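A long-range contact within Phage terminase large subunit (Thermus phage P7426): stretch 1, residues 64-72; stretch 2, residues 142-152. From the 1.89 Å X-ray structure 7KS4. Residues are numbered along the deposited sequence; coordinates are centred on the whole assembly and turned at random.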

# COMPACT_ATOMS: atom_id res chain seq x y z
N PRO A 64 -9.26 10.45 -12.60
CA PRO A 64 -8.62 10.40 -13.93
C PRO A 64 -7.41 11.32 -14.00
O PRO A 64 -7.47 12.48 -13.58
CB PRO A 64 -9.74 10.86 -14.88
CG PRO A 64 -11.00 10.56 -14.15
CD PRO A 64 -10.68 10.78 -12.69
N GLY A 65 -6.32 10.80 -14.54
CA GLY A 65 -5.07 11.52 -14.58
C GLY A 65 -4.21 11.34 -13.35
O GLY A 65 -3.10 11.88 -13.30
N SER A 66 -4.69 10.59 -12.36
CA SER A 66 -3.90 10.36 -11.16
C SER A 66 -2.66 9.55 -11.50
O SER A 66 -2.67 8.70 -12.39
CB SER A 66 -4.72 9.64 -10.09
OG SER A 66 -5.16 8.37 -10.56
N GLN A 67 -1.58 9.83 -10.78
CA GLN A 67 -0.32 9.12 -10.98
C GLN A 67 0.15 8.58 -9.64
O GLN A 67 0.13 9.29 -8.63
CB GLN A 67 0.75 10.03 -11.59
CG GLN A 67 0.41 10.48 -13.01
CD GLN A 67 1.51 11.32 -13.65
OE1 GLN A 67 1.84 11.14 -14.82
NE2 GLN A 67 2.07 12.25 -12.88
N GLY A 68 0.57 7.31 -9.63
CA GLY A 68 1.02 6.68 -8.41
C GLY A 68 2.06 5.63 -8.69
O GLY A 68 2.21 5.14 -9.82
N TRP A 69 2.80 5.29 -7.64
CA TRP A 69 3.81 4.25 -7.68
C TRP A 69 3.55 3.26 -6.55
O TRP A 69 3.03 3.64 -5.50
CB TRP A 69 5.24 4.80 -7.48
CG TRP A 69 5.81 5.62 -8.59
CD1 TRP A 69 5.23 5.92 -9.79
CD2 TRP A 69 7.09 6.25 -8.60
NE1 TRP A 69 6.08 6.70 -10.54
CE2 TRP A 69 7.23 6.91 -9.83
CE3 TRP A 69 8.14 6.32 -7.67
CZ2 TRP A 69 8.38 7.64 -10.17
CZ3 TRP A 69 9.28 7.03 -8.01
CH2 TRP A 69 9.39 7.68 -9.24
N ILE A 70 3.92 2.01 -6.77
CA ILE A 70 4.19 1.07 -5.69
C ILE A 70 5.69 0.80 -5.70
O ILE A 70 6.26 0.45 -6.74
CB ILE A 70 3.38 -0.23 -5.82
CG1 ILE A 70 3.71 -1.18 -4.64
CG2 ILE A 70 3.61 -0.90 -7.17
CD1 ILE A 70 4.87 -2.16 -4.87
N ILE A 71 6.32 1.00 -4.55
CA ILE A 71 7.76 0.82 -4.39
C ILE A 71 7.98 -0.30 -3.38
O ILE A 71 7.39 -0.28 -2.29
CB ILE A 71 8.45 2.11 -3.93
CG1 ILE A 71 7.92 3.30 -4.72
CG2 ILE A 71 9.98 1.96 -4.08
CD1 ILE A 71 8.47 4.64 -4.28
N ALA A 72 8.82 -1.26 -3.74
CA ALA A 72 9.22 -2.34 -2.85
C ALA A 72 10.74 -2.39 -2.80
O ALA A 72 11.42 -1.66 -3.53
CB ALA A 72 8.66 -3.68 -3.34
N ASN A 142 16.41 4.32 -11.38
CA ASN A 142 15.10 4.46 -12.00
C ASN A 142 14.12 5.25 -11.14
O ASN A 142 12.93 5.31 -11.48
CB ASN A 142 14.52 3.07 -12.31
CG ASN A 142 15.20 2.42 -13.49
OD1 ASN A 142 15.70 3.09 -14.39
ND2 ASN A 142 15.23 1.09 -13.49
N LEU A 143 14.57 5.85 -10.05
CA LEU A 143 13.74 6.75 -9.24
C LEU A 143 14.05 8.18 -9.70
O LEU A 143 14.89 8.87 -9.13
CB LEU A 143 14.00 6.55 -7.75
CG LEU A 143 13.66 5.16 -7.20
CD1 LEU A 143 14.01 5.07 -5.73
CD2 LEU A 143 12.19 4.83 -7.42
N ARG A 144 13.36 8.60 -10.75
CA ARG A 144 13.44 9.96 -11.26
C ARG A 144 12.02 10.41 -11.59
O ARG A 144 11.17 9.60 -11.95
CB ARG A 144 14.35 10.05 -12.50
CG ARG A 144 15.61 9.20 -12.40
CD ARG A 144 16.71 9.62 -13.37
NE ARG A 144 16.32 9.49 -14.78
CZ ARG A 144 16.23 10.50 -15.65
NH1 ARG A 144 16.52 11.74 -15.29
NH2 ARG A 144 15.86 10.26 -16.90
N GLY A 145 11.77 11.71 -11.44
CA GLY A 145 10.40 12.18 -11.41
C GLY A 145 9.88 11.89 -10.02
O GLY A 145 10.69 11.59 -9.14
N ALA A 146 8.57 11.96 -9.77
CA ALA A 146 7.56 12.44 -10.70
C ALA A 146 6.39 12.91 -9.85
O ALA A 146 6.28 12.51 -8.69
CB ALA A 146 7.13 11.34 -11.66
N THR A 147 5.52 13.76 -10.39
CA THR A 147 4.43 14.33 -9.60
C THR A 147 3.41 13.25 -9.28
O THR A 147 2.56 12.93 -10.11
CB THR A 147 3.77 15.49 -10.34
OG1 THR A 147 3.53 15.12 -11.70
CG2 THR A 147 4.64 16.74 -10.28
N LEU A 148 3.49 12.72 -8.06
CA LEU A 148 2.65 11.61 -7.62
C LEU A 148 1.46 12.11 -6.82
O LEU A 148 1.59 12.96 -5.94
CB LEU A 148 3.45 10.63 -6.76
CG LEU A 148 4.54 9.83 -7.47
CD1 LEU A 148 5.23 8.92 -6.48
CD2 LEU A 148 3.98 9.01 -8.62
N ASP A 149 0.29 11.55 -7.12
CA ASP A 149 -0.87 11.73 -6.27
C ASP A 149 -0.95 10.70 -5.16
O ASP A 149 -1.61 10.95 -4.14
CB ASP A 149 -2.13 11.68 -7.12
CG ASP A 149 -2.10 12.69 -8.23
OD1 ASP A 149 -2.25 13.88 -7.91
OD2 ASP A 149 -1.88 12.29 -9.39
N PHE A 150 -0.30 9.55 -5.32
CA PHE A 150 -0.31 8.54 -4.28
C PHE A 150 0.89 7.63 -4.46
O PHE A 150 1.43 7.49 -5.55
CB PHE A 150 -1.62 7.73 -4.28
CG PHE A 150 -1.81 6.88 -5.52
CD1 PHE A 150 -1.54 5.51 -5.48
CD2 PHE A 150 -2.29 7.43 -6.70
CE1 PHE A 150 -1.74 4.71 -6.60
CE2 PHE A 150 -2.50 6.62 -7.83
CZ PHE A 150 -2.22 5.26 -7.77
N VAL A 151 1.29 7.00 -3.36
CA VAL A 151 2.40 6.06 -3.39
C VAL A 151 2.14 4.97 -2.37
O VAL A 151 1.58 5.23 -1.30
CB VAL A 151 3.76 6.75 -3.13
CG1 VAL A 151 3.80 7.36 -1.74
CG2 VAL A 151 4.89 5.76 -3.31
N ILE A 152 2.52 3.75 -2.71
CA ILE A 152 2.49 2.61 -1.80
C ILE A 152 3.92 2.14 -1.60
O ILE A 152 4.63 1.89 -2.58
CB ILE A 152 1.62 1.47 -2.36
CG1 ILE A 152 0.18 1.96 -2.56
CG2 ILE A 152 1.67 0.26 -1.42
CD1 ILE A 152 -0.57 1.21 -3.66

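The phenyl ring of Phe-150 lies directly across the backbone of Gly-68: Gly-68 CA sits 3.6 Å from the centroid of the Phe-150 ring, 12° off the ring normal, a CH-pi contact over the face. The missing side chain makes this possible, since an ideally placed CB on Gly-68 would fall 2.2 Å from Phe-150 CZ.

The pair belongs to a parallel sheet. Strands 67-72 and 150-152 run 15° apart, bridged at Gly-68/Phe-150, Trp-69/Val-151 and Ile-70/Ile-152. Hydrogen bonding tightens along the ladder: Trp-69 N to Phe-150 O is weak at 3.3 Å, whereas Ile-152 N to Trp-69 O measures 2.8 Å and Ile-71 N to Ile-152 O 2.7 Å, with N-H...O angles of 163° and 169°.

At the start of the ladder, Asp-149 bonds to Gln-67 twice, accepting from Gln-67 N at OD2 (2.8 Å) and donating from its own N to Gln-67 O (2.7 Å). The Gln-67 side chain reaches further back, NE2 donating to Thr-147 O at 2.9 Å.

Trp-69, on the sheet face shared with Val-151, has the largest area covered. Leu-148 CD2 lies over its five-membered ring, 3.7 Å from the centroid, while Leu-143 CD2 approaches Trp-69 CZ3 at 3.7 Å, extending the apolar packing.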